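Local structure of histidine utilization repressor (Pseudomonas syringae pv. tomato, 2PKH) at residues L106-R119 and A131-E143. The protein probably represses the histidine utilization operon by binding its hutP region in the absence of inducer, this chain being its C-terminal UTRA domain. Sequence-based numbering, arbitrary orientation.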
# COMPACT_ATOMS: atom_id res chain seq x y z
N LEU B 106 10.45 -26.69 -4.91
CA LEU B 106 11.16 -25.46 -4.48
C LEU B 106 12.61 -25.69 -4.06
O LEU B 106 13.31 -24.72 -3.74
CB LEU B 106 10.42 -24.79 -3.30
CG LEU B 106 9.09 -24.07 -3.58
CD1 LEU B 106 8.39 -23.55 -2.27
CD2 LEU B 106 9.34 -22.94 -4.44
N GLN B 107 13.07 -26.92 -4.07
CA GLN B 107 14.43 -27.22 -3.61
C GLN B 107 14.69 -26.59 -2.24
O GLN B 107 15.65 -25.82 -2.09
CB GLN B 107 15.47 -26.72 -4.62
CG GLN B 107 15.45 -27.57 -5.90
CD GLN B 107 16.37 -27.02 -6.95
OE1 GLN B 107 17.59 -27.00 -6.80
NE2 GLN B 107 15.79 -26.53 -8.02
N ILE B 108 13.86 -26.94 -1.24
CA ILE B 108 14.02 -26.41 0.15
C ILE B 108 13.96 -27.56 1.15
O ILE B 108 13.56 -28.69 0.84
CB ILE B 108 12.89 -25.41 0.53
CG1 ILE B 108 11.51 -25.98 0.16
CG2 ILE B 108 13.08 -24.14 -0.26
CD1 ILE B 108 10.24 -25.20 0.76
N ASP B 109 14.45 -27.25 2.34
CA ASP B 109 14.40 -28.14 3.49
C ASP B 109 12.94 -28.40 3.83
O ASP B 109 12.11 -27.53 3.64
CB ASP B 109 15.16 -27.42 4.63
CG ASP B 109 16.69 -27.56 4.46
OD1 ASP B 109 17.11 -28.22 3.51
OD2 ASP B 109 17.48 -27.04 5.27
N ALA B 110 12.63 -29.58 4.34
CA ALA B 110 11.24 -29.89 4.74
C ALA B 110 10.80 -28.92 5.86
O ALA B 110 9.68 -28.49 5.92
CB ALA B 110 11.15 -31.42 5.17
N GLY B 111 11.69 -28.56 6.74
CA GLY B 111 11.34 -27.63 7.84
C GLY B 111 11.43 -26.10 7.51
O GLY B 111 11.29 -25.22 8.40
N GLU B 112 11.71 -25.74 6.25
CA GLU B 112 11.78 -24.30 5.84
C GLU B 112 10.39 -23.66 5.94
O GLU B 112 9.47 -24.18 5.33
CB GLU B 112 12.20 -24.18 4.35
CG GLU B 112 11.95 -22.75 3.64
CD GLU B 112 13.09 -21.80 3.91
OE1 GLU B 112 13.92 -22.14 4.77
OE2 GLU B 112 13.19 -20.76 3.26
N PRO B 113 10.27 -22.53 6.67
CA PRO B 113 9.03 -21.79 6.77
C PRO B 113 8.81 -21.12 5.44
O PRO B 113 9.74 -20.55 4.85
CB PRO B 113 9.35 -20.74 7.82
CG PRO B 113 10.94 -20.58 7.68
CD PRO B 113 11.31 -21.97 7.60
N CYS B 114 7.57 -21.27 4.95
CA CYS B 114 7.20 -20.76 3.63
C CYS B 114 6.10 -19.71 3.84
O CYS B 114 5.32 -19.79 4.74
CB CYS B 114 6.69 -21.85 2.71
SG CYS B 114 7.99 -22.98 2.20
N LEU B 115 6.11 -18.71 2.97
CA LEU B 115 5.14 -17.67 3.00
C LEU B 115 4.06 -18.16 1.99
O LEU B 115 4.36 -18.32 0.79
CB LEU B 115 5.77 -16.37 2.50
CG LEU B 115 4.95 -15.08 2.69
CD1 LEU B 115 4.69 -14.82 4.17
CD2 LEU B 115 5.60 -13.84 2.01
N LEU B 116 2.85 -18.32 2.46
CA LEU B 116 1.73 -18.73 1.65
C LEU B 116 0.83 -17.54 1.42
O LEU B 116 0.39 -16.88 2.38
CB LEU B 116 0.95 -19.84 2.36
CG LEU B 116 -0.33 -20.30 1.59
CD1 LEU B 116 0.06 -21.00 0.28
CD2 LEU B 116 -1.09 -21.25 2.45
N ILE B 117 0.56 -17.26 0.15
CA ILE B 117 -0.33 -16.15 -0.21
C ILE B 117 -1.43 -16.75 -1.07
O ILE B 117 -1.12 -17.43 -2.09
CB ILE B 117 0.48 -15.10 -0.99
CG1 ILE B 117 1.69 -14.62 -0.15
CG2 ILE B 117 -0.40 -13.87 -1.38
CD1 ILE B 117 2.44 -13.59 -0.87
N ARG B 118 -2.67 -16.49 -0.70
CA ARG B 118 -3.81 -16.96 -1.46
C ARG B 118 -4.47 -15.71 -1.93
O ARG B 118 -4.80 -14.84 -1.13
CB ARG B 118 -4.75 -17.79 -0.58
CG ARG B 118 -4.22 -19.18 -0.40
CD ARG B 118 -5.14 -20.09 0.32
NE ARG B 118 -5.09 -19.84 1.74
CZ ARG B 118 -6.03 -20.25 2.59
NH1 ARG B 118 -7.08 -20.96 2.13
NH2 ARG B 118 -5.92 -20.00 3.90
N ARG B 119 -4.67 -15.61 -3.24
CA ARG B 119 -5.17 -14.39 -3.86
C ARG B 119 -6.37 -14.71 -4.77
O ARG B 119 -6.39 -15.78 -5.44
CB ARG B 119 -4.08 -13.89 -4.76
CG ARG B 119 -2.93 -13.24 -4.06
CD ARG B 119 -2.35 -12.29 -5.08
NE ARG B 119 -0.91 -12.29 -5.01
CZ ARG B 119 -0.18 -11.51 -4.21
NH1 ARG B 119 1.16 -11.59 -4.27
NH2 ARG B 119 -0.76 -10.66 -3.34
N ALA B 131 -5.34 -17.77 -6.97
CA ALA B 131 -4.00 -18.40 -7.03
C ALA B 131 -3.53 -18.73 -5.62
O ALA B 131 -3.83 -18.00 -4.67
CB ALA B 131 -2.96 -17.49 -7.73
N ARG B 132 -2.71 -19.74 -5.50
CA ARG B 132 -2.15 -20.13 -4.22
C ARG B 132 -0.69 -20.05 -4.47
O ARG B 132 -0.16 -20.75 -5.34
CB ARG B 132 -2.55 -21.58 -3.91
CG ARG B 132 -2.08 -22.10 -2.56
CD ARG B 132 -2.45 -23.57 -2.40
NE ARG B 132 -2.22 -23.94 -1.00
CZ ARG B 132 -1.10 -24.49 -0.58
NH1 ARG B 132 -0.15 -24.76 -1.46
NH2 ARG B 132 -0.93 -24.78 0.71
N LEU B 133 0.00 -19.14 -3.78
CA LEU B 133 1.43 -18.91 -4.15
C LEU B 133 2.26 -19.27 -2.94
O LEU B 133 2.02 -18.75 -1.83
CB LEU B 133 1.64 -17.42 -4.50
CG LEU B 133 0.62 -16.76 -5.46
CD1 LEU B 133 0.78 -15.28 -5.21
CD2 LEU B 133 1.14 -17.11 -6.80
N ILE B 134 3.21 -20.15 -3.09
CA ILE B 134 3.99 -20.55 -1.91
C ILE B 134 5.44 -20.20 -2.19
O ILE B 134 5.94 -20.49 -3.28
CB ILE B 134 3.66 -22.03 -1.44
CG1 ILE B 134 4.65 -22.54 -0.38
CG2 ILE B 134 3.64 -23.00 -2.63
CD1 ILE B 134 3.97 -23.82 0.42
N HIS B 135 6.06 -19.52 -1.23
CA HIS B 135 7.41 -19.03 -1.42
C HIS B 135 8.28 -19.59 -0.32
O HIS B 135 7.82 -19.60 0.81
CB HIS B 135 7.46 -17.51 -1.28
CG HIS B 135 6.39 -16.79 -2.03
ND1 HIS B 135 6.61 -16.22 -3.28
CD2 HIS B 135 5.09 -16.60 -1.74
CE1 HIS B 135 5.50 -15.61 -3.67
NE2 HIS B 135 4.56 -15.84 -2.77
N PRO B 136 9.53 -20.02 -0.64
CA PRO B 136 10.43 -20.23 0.53
C PRO B 136 10.66 -18.94 1.35
O PRO B 136 10.94 -17.89 0.80
CB PRO B 136 11.73 -20.75 -0.11
CG PRO B 136 11.34 -21.19 -1.56
CD PRO B 136 10.25 -20.23 -1.92
N GLY B 137 10.50 -19.03 2.63
CA GLY B 137 10.53 -17.85 3.48
C GLY B 137 11.90 -17.18 3.42
O GLY B 137 12.01 -15.97 3.62
N SER B 138 12.92 -17.97 3.08
CA SER B 138 14.28 -17.36 2.95
C SER B 138 14.47 -16.64 1.62
O SER B 138 15.51 -16.01 1.43
CB SER B 138 15.37 -18.44 3.09
OG SER B 138 15.19 -19.57 2.23
N ARG B 139 13.51 -16.79 0.69
CA ARG B 139 13.69 -16.38 -0.70
C ARG B 139 12.72 -15.30 -1.19
O ARG B 139 12.90 -14.76 -2.29
CB ARG B 139 13.71 -17.61 -1.65
CG ARG B 139 14.88 -18.56 -1.22
CD ARG B 139 15.09 -19.65 -2.32
NE ARG B 139 15.65 -20.88 -1.71
CZ ARG B 139 15.47 -22.10 -2.17
NH1 ARG B 139 14.71 -22.33 -3.26
NH2 ARG B 139 16.06 -23.14 -1.55
N HIS B 140 11.69 -14.99 -0.40
CA HIS B 140 10.80 -13.91 -0.72
C HIS B 140 10.13 -13.32 0.54
O HIS B 140 9.72 -14.06 1.43
CB HIS B 140 9.70 -14.42 -1.66
CG HIS B 140 8.76 -13.35 -2.15
ND1 HIS B 140 9.19 -12.27 -2.89
CD2 HIS B 140 7.42 -13.25 -2.07
CE1 HIS B 140 8.15 -11.50 -3.18
NE2 HIS B 140 7.06 -12.08 -2.70
N ARG B 141 9.93 -12.02 0.54
CA ARG B 141 9.07 -11.40 1.57
C ARG B 141 8.34 -10.22 0.98
O ARG B 141 8.73 -9.78 -0.07
CB ARG B 141 9.93 -10.92 2.74
CG ARG B 141 11.01 -9.99 2.33
CD ARG B 141 12.01 -9.84 3.52
NE ARG B 141 12.89 -8.70 3.39
CZ ARG B 141 13.79 -8.32 4.31
NH1 ARG B 141 14.03 -9.01 5.45
NH2 ARG B 141 14.51 -7.22 4.07
N LEU B 142 7.33 -9.71 1.69
CA LEU B 142 6.54 -8.59 1.23
C LEU B 142 7.11 -7.37 1.91
O LEU B 142 7.36 -7.43 3.11
CB LEU B 142 5.08 -8.79 1.64
CG LEU B 142 4.43 -10.11 1.20
CD1 LEU B 142 2.97 -10.19 1.67
CD2 LEU B 142 4.54 -10.24 -0.33
N GLU B 143 7.34 -6.27 1.19
CA GLU B 143 7.88 -5.07 1.84
C GLU B 143 7.04 -3.89 1.36
O GLU B 143 6.66 -3.86 0.18
CB GLU B 143 9.37 -4.85 1.49
CG GLU B 143 10.32 -6.08 1.82
CD GLU B 143 11.80 -5.92 1.39
OE1 GLU B 143 12.27 -4.78 1.30
OE2 GLU B 143 12.50 -6.94 1.16
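Leu115 and His135 pair through both backbone N-H groups near the open end of an antiparallel beta hairpin, strands 113-123 and 126-136 of the UTRA domain sheet; Ile117 with Leu133 and Arg119 with Ala131 repeat the pattern. Arg132 is worth following outward. Its CB leaves the sheet on the Leu116 and Ile134 face, CG lies 3.7 Å from Leu116 CD1, and the side chain, extended from CG to NE (chi3 -169°), lays NE, CZ and the rest of the guanidinium against that same methyl: CD1 sits 3.8 Å above the plane, over its centre. NH2 also meets Leu116 CD2, while NH1 goes on to a salt bridge with Glu102 of helix 100-106. Where the strands part, the ring of Pro136 packs against both methyls of Leu106, and the Ile108 side chain crosses it at about a right angle, with CG2 3.7 Å from Pro136 CB. Just before the first strand, Glu112, bent at chi2 (84°), turns one carboxylate oxygen into the turn that follows Pro136, where OE2 takes Ser138 N at 2.8 Å and Ser138 OG from opposite faces of its plane. Arg139 reaches the Schellman end of helix 100-106: NH1 bonds Leu106 O and, outside the two segments, Pro50 O, and NH2 reaches Gln107 O at 2.8 Å, with Ile108 CG2 over one guanidinium face.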